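Local coordinates for phosphatidylglycerol lysyltransferase C-terminal domain-containing protein (Bacteroides thetaiotaomicron, PDB 2HQY) that is of unknown function but binds coenzyme A and, with its acetyltransferase-like fold, probably transfers an acyl or aminoacyl group, at residues N214-A219 and K237-I242; Y155-I160 and G209-N214; N143-F148 and Y246-Y251. All coordinates share one frame; numbering follows the deposited sequence. Where two conformers were deposited one is given.

Overall arrangement
Following the chain, helix 139-151 comes first and holds one half of contact 3. Strand 156-159 follows and pairs with strand 207-213 only after a largely helical connection. That pairing closes contact 2. Contact 1 opens at N214, which both contacts share, and the hairpin of strands 216-227 and 230-238 closes it. Helix 245-256 comes next and packs against helix 139-151, closing contact 3 last. Contacts 2 and 1 therefore lie in series within the long loop of contact 3. None of the loops cross. V218 and A219 join contacts 1 and 2 through backbone bonds to L211. F148 touches residues of both contacts.

Contact 1: residues N214-A219 and K237-I242; sequences NGKIVA and KADTSI
A219 and A238 form an antiparallel, non-hydrogen-bonded pair with their CA atoms 4.0 Å apart, in the beta hairpin of strands 216-227 and 230-238, at the end away from its connecting turn. D239 N donates to V218 O at 2.8 Å, with an N-H...O angle of 163°. The A219 and A238 methyls lie on the same face of the sheet, CB to CB 3.8 Å. D239 starts a type I turn that ends at I242. This brings I242 back to V218, where V218 CG1 meets I242 CG1 at 3.7 Å and the side chains cross at about a right angle. The bend at chi4 (77°) places K216 NZ, which forms a salt bridge with D239 OD2 at 3.4 Å, its hydrogen bond weak. D239 OD1 accepts from S241 N at 3.1 Å, an Asx turn, and from S241 OG at 2.8 Å, both from the same face of the carboxylate plane. K237 NZ makes a salt bridge with E190, and W175 adds a cation-pi contact. V218 and A219 form a classic beta bulge opposite L211 of strand 207-213. Helix 245-256 puts I249 on A219 and A245 on A238, which also touches coenzyme A.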
loop_
_atom_site.group_PDB
_atom_site.type_symbol
_atom_site.label_atom_id
_atom_site.label_comp_id
_atom_site.label_asym_id
_atom_site.label_seq_id
_atom_site.Cartn_x
_atom_site.Cartn_y
_atom_site.Cartn_z
ATOM N N ASN A 214 -25.021 18.289 -20.189
ATOM C CA ASN A 214 -26.334 17.655 -20.289
ATOM C C ASN A 214 -26.679 16.749 -19.105
ATOM O O ASN A 214 -27.149 15.638 -19.304
ATOM C CB ASN A 214 -26.456 16.887 -21.622
ATOM C CG ASN A 214 -26.238 17.782 -22.849
ATOM O OD1 ASN A 214 -26.625 18.963 -22.876
ATOM N ND2 ASN A 214 -25.616 17.215 -23.873
ATOM N N GLY A 215 -26.401 17.213 -17.879
ATOM C CA GLY A 215 -26.807 16.522 -16.659
ATOM C C GLY A 215 -25.907 15.403 -16.123
ATOM O O GLY A 215 -26.240 14.779 -15.115
ATOM N N LYS A 216 -24.783 15.132 -16.789
ATOM C CA LYS A 216 -23.855 14.103 -16.302
ATOM C C LYS A 216 -22.419 14.600 -16.234
ATOM O O LYS A 216 -22.004 15.490 -16.989
ATOM C CB LYS A 216 -23.927 12.817 -17.131
ATOM C CG LYS A 216 -23.416 12.925 -18.588
ATOM C CD LYS A 216 -23.088 11.509 -19.147
ATOM C CE LYS A 216 -23.159 11.443 -20.693
ATOM N NZ LYS A 216 -21.963 12.048 -21.395
ATOM N N ILE A 217 -21.666 13.996 -15.324
ATOM C CA ILE A 217 -20.252 14.288 -15.222
ATOM C C ILE A 217 -19.522 13.845 -16.490
ATOM O O ILE A 217 -19.737 12.719 -16.998
ATOM C CB ILE A 217 -19.609 13.648 -13.975
ATOM C CG1 ILE A 217 -18.129 14.035 -13.899
ATOM C CG2 ILE A 217 -19.789 12.104 -13.971
ATOM C CD1 ILE A 217 -17.432 13.542 -12.589
ATOM N N VAL A 218 -18.688 14.732 -17.017
ATOM C CA VAL A 218 -17.882 14.399 -18.190
ATOM C C VAL A 218 -16.371 14.598 -17.994
ATOM O O VAL A 218 -15.590 14.253 -18.865
ATOM C CB VAL A 218 -18.329 15.176 -19.479
ATOM C CG1 VAL A 218 -19.758 14.804 -19.876
ATOM C CG2 VAL A 218 -18.114 16.702 -19.338
ATOM N N ALA A 219 -15.960 15.187 -16.874
ATOM C CA ALA A 219 -14.525 15.323 -16.570
ATOM C C ALA A 219 -14.351 15.638 -15.096
ATOM O O ALA A 219 -15.267 16.194 -14.487
ATOM C CB ALA A 219 -13.887 16.436 -17.406
ATOM N N LYS A 237 -9.239 13.503 -15.870
ATOM C CA LYS A 237 -9.939 12.446 -16.608
ATOM C C LYS A 237 -11.150 13.030 -17.273
ATOM O O LYS A 237 -11.843 13.859 -16.682
ATOM C CB LYS A 237 -10.447 11.322 -15.692
ATOM C CG LYS A 237 -9.395 10.527 -14.967
ATOM C CD LYS A 237 -8.632 9.665 -15.926
ATOM C CE LYS A 237 -7.686 8.787 -15.156
ATOM N NZ LYS A 237 -6.849 8.072 -16.128
ATOM N N ALA A 238 -11.422 12.586 -18.500
ATOM C CA ALA A 238 -12.598 13.041 -19.217
ATOM C C ALA A 238 -13.221 11.905 -20.020
ATOM O O ALA A 238 -12.528 10.944 -20.415
ATOM C CB ALA A 238 -12.263 14.258 -20.105
ATOM N N ASP A 239 -14.545 11.987 -20.169
ATOM C CA ASP A 239 -15.306 11.120 -21.075
ATOM C C ASP A 239 -14.839 11.493 -22.488
ATOM O O ASP A 239 -14.929 12.652 -22.914
ATOM C CB ASP A 239 -16.813 11.376 -20.878
ATOM C CG ASP A 239 -17.698 10.528 -21.776
ATOM O OD1 ASP A 239 -17.232 9.958 -22.786
ATOM O OD2 ASP A 239 -18.909 10.468 -21.479
ATOM N N THR A 240 -14.322 10.506 -23.210
ATOM C CA THR A 240 -13.646 10.790 -24.484
ATOM C C THR A 240 -14.602 11.183 -25.619
ATOM O O THR A 240 -14.201 11.868 -26.583
ATOM C CB THR A 240 -12.684 9.634 -24.882
ATOM O OG1 THR A 240 -11.777 10.086 -25.898
ATOM C CG2 THR A 240 -13.440 8.371 -25.311
ATOM N N SER A 241 -15.868 10.790 -25.489
ATOM C CA SER A 241 -16.869 11.156 -26.489
ATOM C C SER A 241 -17.312 12.619 -26.404
ATOM O O SER A 241 -18.156 13.057 -27.188
ATOM C CB SER A 241 -18.076 10.216 -26.415
ATOM O OG SER A 241 -18.692 10.265 -25.140
ATOM N N ILE A 242 -16.759 13.367 -25.443
ATOM C CA ILE A 242 -17.042 14.798 -25.308
ATOM C C ILE A 242 -15.834 15.623 -25.755
ATOM O O ILE A 242 -14.818 15.700 -25.055
ATOM C CB ILE A 242 -17.460 15.183 -23.864
ATOM C CG1 ILE A 242 -18.508 14.202 -23.303
ATOM C CG2 ILE A 242 -17.945 16.653 -23.793
ATOM C CD1 ILE A 242 -19.842 14.194 -24.036
#

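Contact 2: residues Y155-I160 and G209-N214; sequences YEYTPI and GILHVN
E156 and H212 form an antiparallel hydrogen-bonded pair. E156 N donates to H212 O at 3.0 Å, and H212 N returns a bond to E156 O at 2.8 Å. The strand directions differ by 157°. The H212 side chain reinforces this pair. H212 CB lies 3.6 Å from E156 O. CG is anti to the carbonyl carbon and beside the backbone N (chi1 -54°), which sets the ring on the side of E156. H212 ND1 donates to the same E156 O at 3.2 Å, from above the carbonyl plane, so two N-H groups grip one oxygen. T158 OG1 lies at the edge of the H212 ring, nearest CE1, but T158 has two conformers and the approach is doubtful. At the tip, NE2 hydrogen-bonds to E167 of helix 165-179. An alanine in place of H212 would probably leave E156 O with only the backbone donor of this pair, and E167 without its imidazole partner. The antiparallel pairing continues at T158 and I210. Helices 165-179, 185-199 and 201-204 link the two strands, an order consistent with the start of a GNAT-type fold. On the face shared with L211, Y157 CD1 approaches I210 O, and Y157 OH comes to 3.3 Å from G209 CA. G209 has no side chain to block it. L211 CD1 meets Y155 CD1 at 3.6 Å. I160 CG1 packs on I210 CG1 at 3.7 Å.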
loop_
_atom_site.group_PDB
_atom_site.type_symbol
_atom_site.label_atom_id
_atom_site.label_comp_id
_atom_site.label_asym_id
_atom_site.label_seq_id
_atom_site.Cartn_x
_atom_site.Cartn_y
_atom_site.Cartn_z
ATOM N N TYR A 155 -22.977 24.205 -19.971
ATOM C CA TYR A 155 -22.137 23.317 -19.160
ATOM C C TYR A 155 -22.049 23.859 -17.718
ATOM O O TYR A 155 -22.308 25.052 -17.467
ATOM C CB TYR A 155 -20.766 23.166 -19.828
ATOM C CG TYR A 155 -19.772 24.291 -19.537
ATOM C CD1 TYR A 155 -18.951 24.240 -18.391
ATOM C CD2 TYR A 155 -19.643 25.372 -20.394
ATOM C CE1 TYR A 155 -18.028 25.260 -18.110
ATOM C CE2 TYR A 155 -18.718 26.390 -20.130
ATOM C CZ TYR A 155 -17.941 26.335 -18.990
ATOM O OH TYR A 155 -17.026 27.334 -18.753
ATOM N N GLU A 156 -21.685 22.996 -16.765
ATOM C CA GLU A 156 -21.554 23.408 -15.377
ATOM C C GLU A 156 -20.251 22.872 -14.810
ATOM O O GLU A 156 -20.022 21.651 -14.823
ATOM C CB GLU A 156 -22.733 22.911 -14.524
ATOM C CG GLU A 156 -24.107 23.589 -14.848
ATOM C CD GLU A 156 -25.288 22.995 -14.064
ATOM O OE1 GLU A 156 -25.127 21.996 -13.345
ATOM O OE2 GLU A 156 -26.397 23.519 -14.169
ATOM N N TYR A 157 -19.396 23.779 -14.356
ATOM C CA TYR A 157 -18.204 23.410 -13.605
ATOM C C TYR A 157 -18.486 23.553 -12.108
ATOM O O TYR A 157 -19.033 24.579 -11.646
ATOM C CB TYR A 157 -17.040 24.315 -13.987
ATOM C CG TYR A 157 -15.798 24.112 -13.147
ATOM C CD1 TYR A 157 -14.833 23.156 -13.505
ATOM C CD2 TYR A 157 -15.562 24.879 -12.007
ATOM C CE1 TYR A 157 -13.690 22.961 -12.740
ATOM C CE2 TYR A 157 -14.415 24.674 -11.224
ATOM C CZ TYR A 157 -13.491 23.707 -11.597
ATOM O OH TYR A 157 -12.357 23.541 -10.828
ATOM N N THR A 158 -18.122 22.531 -11.350
ATOM C CA THR A 158 -18.270 22.545 -9.904
ATOM C C THR A 158 -16.966 22.119 -9.231
ATOM O O THR A 158 -16.247 21.251 -9.780
ATOM C CB THR A 158 -19.382 21.576 -9.431
ATOM O OG1 THR A 158 -19.224 20.309 -10.085
ATOM C CG2 THR A 158 -20.782 22.139 -9.704
ATOM N N PRO A 159 -16.669 22.684 -8.035
ATOM C CA PRO A 159 -15.567 22.163 -7.246
ATOM C C PRO A 159 -15.891 20.739 -6.789
ATOM O O PRO A 159 -17.075 20.359 -6.701
ATOM C CB PRO A 159 -15.512 23.103 -6.028
ATOM C CG PRO A 159 -16.281 24.326 -6.449
ATOM C CD PRO A 159 -17.330 23.834 -7.364
ATOM N N ILE A 160 -14.865 19.953 -6.530
ATOM C CA ILE A 160 -15.084 18.657 -5.901
ATOM C C ILE A 160 -15.449 18.891 -4.430
ATOM O O ILE A 160 -14.719 19.561 -3.693
ATOM C CB ILE A 160 -13.870 17.692 -6.020
ATOM C CG1 ILE A 160 -13.651 17.277 -7.495
ATOM C CG2 ILE A 160 -14.120 16.443 -5.170
ATOM C CD1 ILE A 160 -12.398 16.423 -7.739
ATOM N N GLY A 209 -11.973 19.893 -9.399
ATOM C CA GLY A 209 -13.125 20.441 -10.164
ATOM C C GLY A 209 -13.754 19.330 -10.992
ATOM O O GLY A 209 -13.116 18.273 -11.260
ATOM N N ILE A 210 -15.002 19.564 -11.382
ATOM C CA ILE A 210 -15.810 18.624 -12.145
ATOM C C ILE A 210 -16.551 19.412 -13.232
ATOM O O ILE A 210 -17.024 20.522 -12.989
ATOM C CB ILE A 210 -16.862 17.941 -11.220
ATOM C CG1 ILE A 210 -16.173 17.084 -10.156
ATOM C CG2 ILE A 210 -17.783 17.064 -12.030
ATOM C CD1 ILE A 210 -17.141 16.700 -8.981
ATOM N N LEU A 211 -16.595 18.845 -14.429
ATOM C CA LEU A 211 -17.352 19.389 -15.535
ATOM C C LEU A 211 -18.575 18.491 -15.774
ATOM O O LEU A 211 -18.453 17.250 -15.825
ATOM C CB LEU A 211 -16.430 19.422 -16.764
ATOM C CG LEU A 211 -16.680 20.473 -17.827
ATOM C CD1 LEU A 211 -16.551 21.882 -17.212
ATOM C CD2 LEU A 211 -15.734 20.228 -19.013
ATOM N N HIS A 212 -19.750 19.117 -15.896
ATOM C CA HIS A 212 -20.971 18.422 -16.257
ATOM C C HIS A 212 -21.514 18.986 -17.579
ATOM O O HIS A 212 -21.475 20.211 -17.812
ATOM C CB HIS A 212 -22.020 18.628 -15.190
ATOM C CG HIS A 212 -21.569 18.265 -13.815
ATOM N ND1 HIS A 212 -20.936 19.161 -12.969
ATOM C CD2 HIS A 212 -21.696 17.110 -13.124
ATOM C CE1 HIS A 212 -20.688 18.555 -11.819
ATOM N NE2 HIS A 212 -21.144 17.313 -11.887
ATOM N N VAL A 213 -21.972 18.084 -18.443
ATOM C CA VAL A 213 -22.652 18.461 -19.694
ATOM C C VAL A 213 -23.932 17.633 -19.794
ATOM O O VAL A 213 -23.928 16.431 -19.508
ATOM C CB VAL A 213 -21.746 18.219 -20.936
ATOM C CG1 VAL A 213 -22.544 18.387 -22.232
ATOM C CG2 VAL A 213 -20.563 19.176 -20.944
ATOM N N ASN A 214 -25.021 18.289 -20.189
ATOM C CA ASN A 214 -26.334 17.655 -20.289
ATOM C C ASN A 214 -26.679 16.749 -19.105
ATOM O O ASN A 214 -27.149 15.638 -19.304
ATOM C CB ASN A 214 -26.456 16.887 -21.622
ATOM C CG ASN A 214 -26.238 17.782 -22.849
ATOM O OD1 ASN A 214 -26.625 18.963 -22.876
ATOM N ND2 ASN A 214 -25.616 17.215 -23.873
#

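Contact 3: residues N143-F148 and Y246-Y251; sequences NHINRF and YAMINY. With COA (coenzyme A), chain C.
Chi2 (-50°) places I145 CD1 against helix 246-251, and M248 folds its CE back through bends at chi2 and chi3 (75° at the latter). I145 CD1 sits 3.4 Å from A247 O, against the backbone of the partner helix. I145 CD1 also touches Y251 CB at 3.9 Å. One methyl thus spans a full turn, from A247 to Y251. The second branch of I145 does a different job. I145 CG2 meets M248 CE at 3.9 Å, and the two side chains cross at about a right angle. M248 CE also touches F148 CD2 at 3.5 Å. The M248 chain starts over a face of the F148 ring, with M248 CB 4.0 Å from the F148 ring centroid in a CH-pi contact. CB is offset toward the rim. The bent M248 side chain packs on F148 through CB, CG and CE, and on I145 through CE.

The short helix axes pass 8.9 Å apart at a steep angle of 103°. Helix 245-256 follows strand 230-238 and carries Y246 to coenzyme A, consistent with the helix after the fourth strand of a GNAT-type fold. Helix 139-151 packs on its side chains, and F148 also reaches L211 and V213 of strand 207-213. Y155 meets the F148 ring edge-to-face. H144 CB rests on A247 CB at 3.9 Å.

Y246 belongs to the same helix but takes no part in the helix packing. Y246 OH donates to O8A of the 3'-phosphate of coenzyme A; the modelled Y246 OH to O8A length, 2.4 Å, is very short and doubtful. O8A lies at the edge of the Y246 ring, in its plane. W175 gives coenzyme A another hydrogen bond.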
loop_
_atom_site.group_PDB
_atom_site.type_symbol
_atom_site.label_atom_id
_atom_site.label_comp_id
_atom_site.label_asym_id
_atom_site.label_seq_id
_atom_site.Cartn_x
_atom_site.Cartn_y
_atom_site.Cartn_z
ATOM N N ASN A 143 -9.386 28.423 -29.095
ATOM C CA ASN A 143 -10.333 27.860 -30.057
ATOM C C ASN A 143 -11.111 26.657 -29.501
ATOM O O ASN A 143 -12.321 26.544 -29.730
ATOM C CB ASN A 143 -9.619 27.488 -31.363
ATOM C CG ASN A 143 -9.116 28.708 -32.135
ATOM O OD1 ASN A 143 -9.462 29.850 -31.826
ATOM N ND2 ASN A 143 -8.295 28.463 -33.148
ATOM N N HIS A 144 -10.413 25.753 -28.793
ATOM C CA HIS A 144 -11.052 24.562 -28.202
ATOM C C HIS A 144 -12.065 24.973 -27.127
ATOM O O HIS A 144 -13.138 24.383 -27.033
ATOM C CB HIS A 144 -10.052 23.583 -27.564
ATOM C CG HIS A 144 -8.904 23.197 -28.445
ATOM N ND1 HIS A 144 -8.972 23.288 -29.820
ATOM C CD2 HIS A 144 -7.667 22.718 -28.157
ATOM C CE1 HIS A 144 -7.823 22.886 -30.341
ATOM N NE2 HIS A 144 -7.016 22.536 -29.356
ATOM N N ILE A 145 -11.701 25.965 -26.320
ATOM C CA ILE A 145 -12.564 26.469 -25.243
ATOM C C ILE A 145 -13.818 27.076 -25.856
ATOM O O ILE A 145 -14.940 26.859 -25.376
ATOM C CB ILE A 145 -11.845 27.577 -24.402
ATOM C CG1 ILE A 145 -10.641 27.012 -23.624
ATOM C CG2 ILE A 145 -12.835 28.340 -23.521
ATOM C CD1 ILE A 145 -10.927 25.784 -22.817
ATOM N N ASN A 146 -13.613 27.861 -26.916
ATOM C CA ASN A 146 -14.700 28.572 -27.576
ATOM C C ASN A 146 -15.670 27.608 -28.256
ATOM O O ASN A 146 -16.880 27.787 -28.157
ATOM C CB ASN A 146 -14.140 29.585 -28.583
ATOM C CG ASN A 146 -13.532 30.835 -27.910
ATOM O OD1 ASN A 146 -13.755 31.105 -26.725
ATOM N ND2 ASN A 146 -12.769 31.605 -28.688
ATOM N N ARG A 147 -15.128 26.579 -28.914
ATOM C CA ARG A 147 -15.911 25.490 -29.511
ATOM C C ARG A 147 -16.742 24.752 -28.453
ATOM O O ARG A 147 -17.935 24.446 -28.671
ATOM C CB ARG A 147 -14.990 24.495 -30.227
ATOM C CG ARG A 147 -15.726 23.476 -31.118
ATOM C CD ARG A 147 -14.767 22.675 -32.018
ATOM N N PHE A 148 -16.108 24.485 -27.310
ATOM C CA PHE A 148 -16.796 23.846 -26.196
ATOM C C PHE A 148 -17.981 24.676 -25.714
ATOM O O PHE A 148 -19.095 24.151 -25.573
ATOM C CB PHE A 148 -15.841 23.563 -25.042
ATOM C CG PHE A 148 -16.452 22.707 -23.967
ATOM C CD1 PHE A 148 -16.387 21.314 -24.058
ATOM C CD2 PHE A 148 -17.129 23.284 -22.893
ATOM C CE1 PHE A 148 -16.944 20.504 -23.091
ATOM C CE2 PHE A 148 -17.698 22.468 -21.898
ATOM C CZ PHE A 148 -17.602 21.066 -22.007
ATOM N N TYR A 246 -11.355 17.998 -21.923
ATOM C CA TYR A 246 -10.025 18.158 -21.298
ATOM C C TYR A 246 -9.577 19.621 -21.286
ATOM O O TYR A 246 -9.091 20.124 -20.256
ATOM C CB TYR A 246 -8.960 17.286 -21.985
ATOM C CG TYR A 246 -8.945 15.844 -21.502
ATOM C CD1 TYR A 246 -9.306 14.792 -22.354
ATOM C CD2 TYR A 246 -8.570 15.530 -20.179
ATOM C CE1 TYR A 246 -9.271 13.445 -21.908
ATOM C CE2 TYR A 246 -8.551 14.200 -19.717
ATOM C CZ TYR A 246 -8.901 13.164 -20.584
ATOM O OH TYR A 246 -8.884 11.849 -20.131
ATOM N N ALA A 247 -9.762 20.319 -22.411
ATOM C CA ALA A 247 -9.391 21.751 -22.469
ATOM C C ALA A 247 -10.185 22.591 -21.460
ATOM O O ALA A 247 -9.608 23.446 -20.762
ATOM C CB ALA A 247 -9.576 22.335 -23.903
ATOM N N MET A 248 -11.501 22.384 -21.410
ATOM C CA MET A 248 -12.352 23.217 -20.540
ATOM C C MET A 248 -12.066 22.979 -19.044
ATOM O O MET A 248 -12.006 23.951 -18.266
ATOM C CB MET A 248 -13.842 23.035 -20.826
ATOM C CG MET A 248 -14.715 23.938 -19.905
ATOM S SD MET A 248 -14.256 25.731 -20.113
ATOM C CE MET A 248 -15.058 25.736 -21.565
ATOM N N ILE A 249 -11.895 21.722 -18.640
ATOM C CA ILE A 249 -11.650 21.445 -17.211
ATOM C C ILE A 249 -10.298 21.974 -16.742
ATOM O O ILE A 249 -10.173 22.502 -15.631
ATOM C CB ILE A 249 -11.884 19.974 -16.786
ATOM C CG1 ILE A 249 -12.042 19.944 -15.250
ATOM C CG2 ILE A 249 -10.773 19.026 -17.318
ATOM C CD1 ILE A 249 -12.861 18.862 -14.716
ATOM N N ASN A 250 -9.300 21.867 -17.623
ATOM C CA ASN A 250 -7.977 22.435 -17.401
ATOM C C ASN A 250 -8.092 23.950 -17.127
ATOM O O ASN A 250 -7.630 24.436 -16.096
ATOM C CB ASN A 250 -7.125 22.114 -18.647
ATOM C CG ASN A 250 -5.698 22.643 -18.572
ATOM O OD1 ASN A 250 -5.398 23.664 -17.930
ATOM N ND2 ASN A 250 -4.800 21.944 -19.282
ATOM N N TYR A 251 -8.751 24.675 -18.047
ATOM C CA TYR A 251 -8.989 26.106 -17.930
ATOM C C TYR A 251 -9.788 26.490 -16.673
ATOM O O TYR A 251 -9.393 27.404 -15.948
ATOM C CB TYR A 251 -9.706 26.589 -19.185
ATOM C CG TYR A 251 -10.017 28.060 -19.162
ATOM C CD1 TYR A 251 -9.035 28.998 -19.456
ATOM C CD2 TYR A 251 -11.288 28.507 -18.809
ATOM C CE1 TYR A 251 -9.328 30.367 -19.439
ATOM C CE2 TYR A 251 -11.597 29.882 -18.785
ATOM C CZ TYR A 251 -10.608 30.792 -19.085
ATOM O OH TYR A 251 -10.929 32.148 -19.051
HETATM N N1A COA C . -1.601 7.364 -16.607
HETATM C C2A COA C . -2.696 8.106 -16.864
HETATM N N3A COA C . -3.261 8.115 -18.080
HETATM C C4A COA C . -2.734 7.363 -19.089
HETATM C C5A COA C . -1.605 6.585 -18.853
HETATM C C6A COA C . -1.037 6.594 -17.571
HETATM N N6A COA C . 0.061 5.859 -17.259
HETATM N N7A COA C . -1.320 5.959 -20.024
HETATM C C8A COA C . -2.242 6.330 -20.947
HETATM N N9A COA C . -3.085 7.204 -20.378
HETATM C C1B COA C . -4.291 7.824 -20.996
HETATM C C2B COA C . -4.177 8.892 -22.078
HETATM O O2B COA C . -4.125 10.196 -21.503
HETATM C C3B COA C . -5.511 8.700 -22.782
HETATM O O3B COA C . -6.569 9.357 -22.075
HETATM P P3B COA C . -7.915 9.818 -22.835
HETATM O O7A COA C . -7.459 11.070 -23.580
HETATM O O8A COA C . -8.943 10.015 -21.728
HETATM O O9A COA C . -8.292 8.701 -23.784
HETATM C C4B COA C . -5.793 7.207 -22.713
HETATM O O4B COA C . -5.067 6.749 -21.567
HETATM C C5B COA C . -5.357 6.469 -23.984
HETATM O O5B COA C . -4.355 7.249 -24.656
HETATM P P1A COA C . -3.021 6.676 -25.384
HETATM O O1A COA C . -2.034 7.819 -25.482
HETATM O O2A COA C . -2.572 5.364 -24.754
HETATM O O3A COA C . -3.604 6.409 -26.869
HETATM O O4A COA C . -5.173 5.330 -28.538
HETATM O O5A COA C . -4.760 4.205 -26.207
#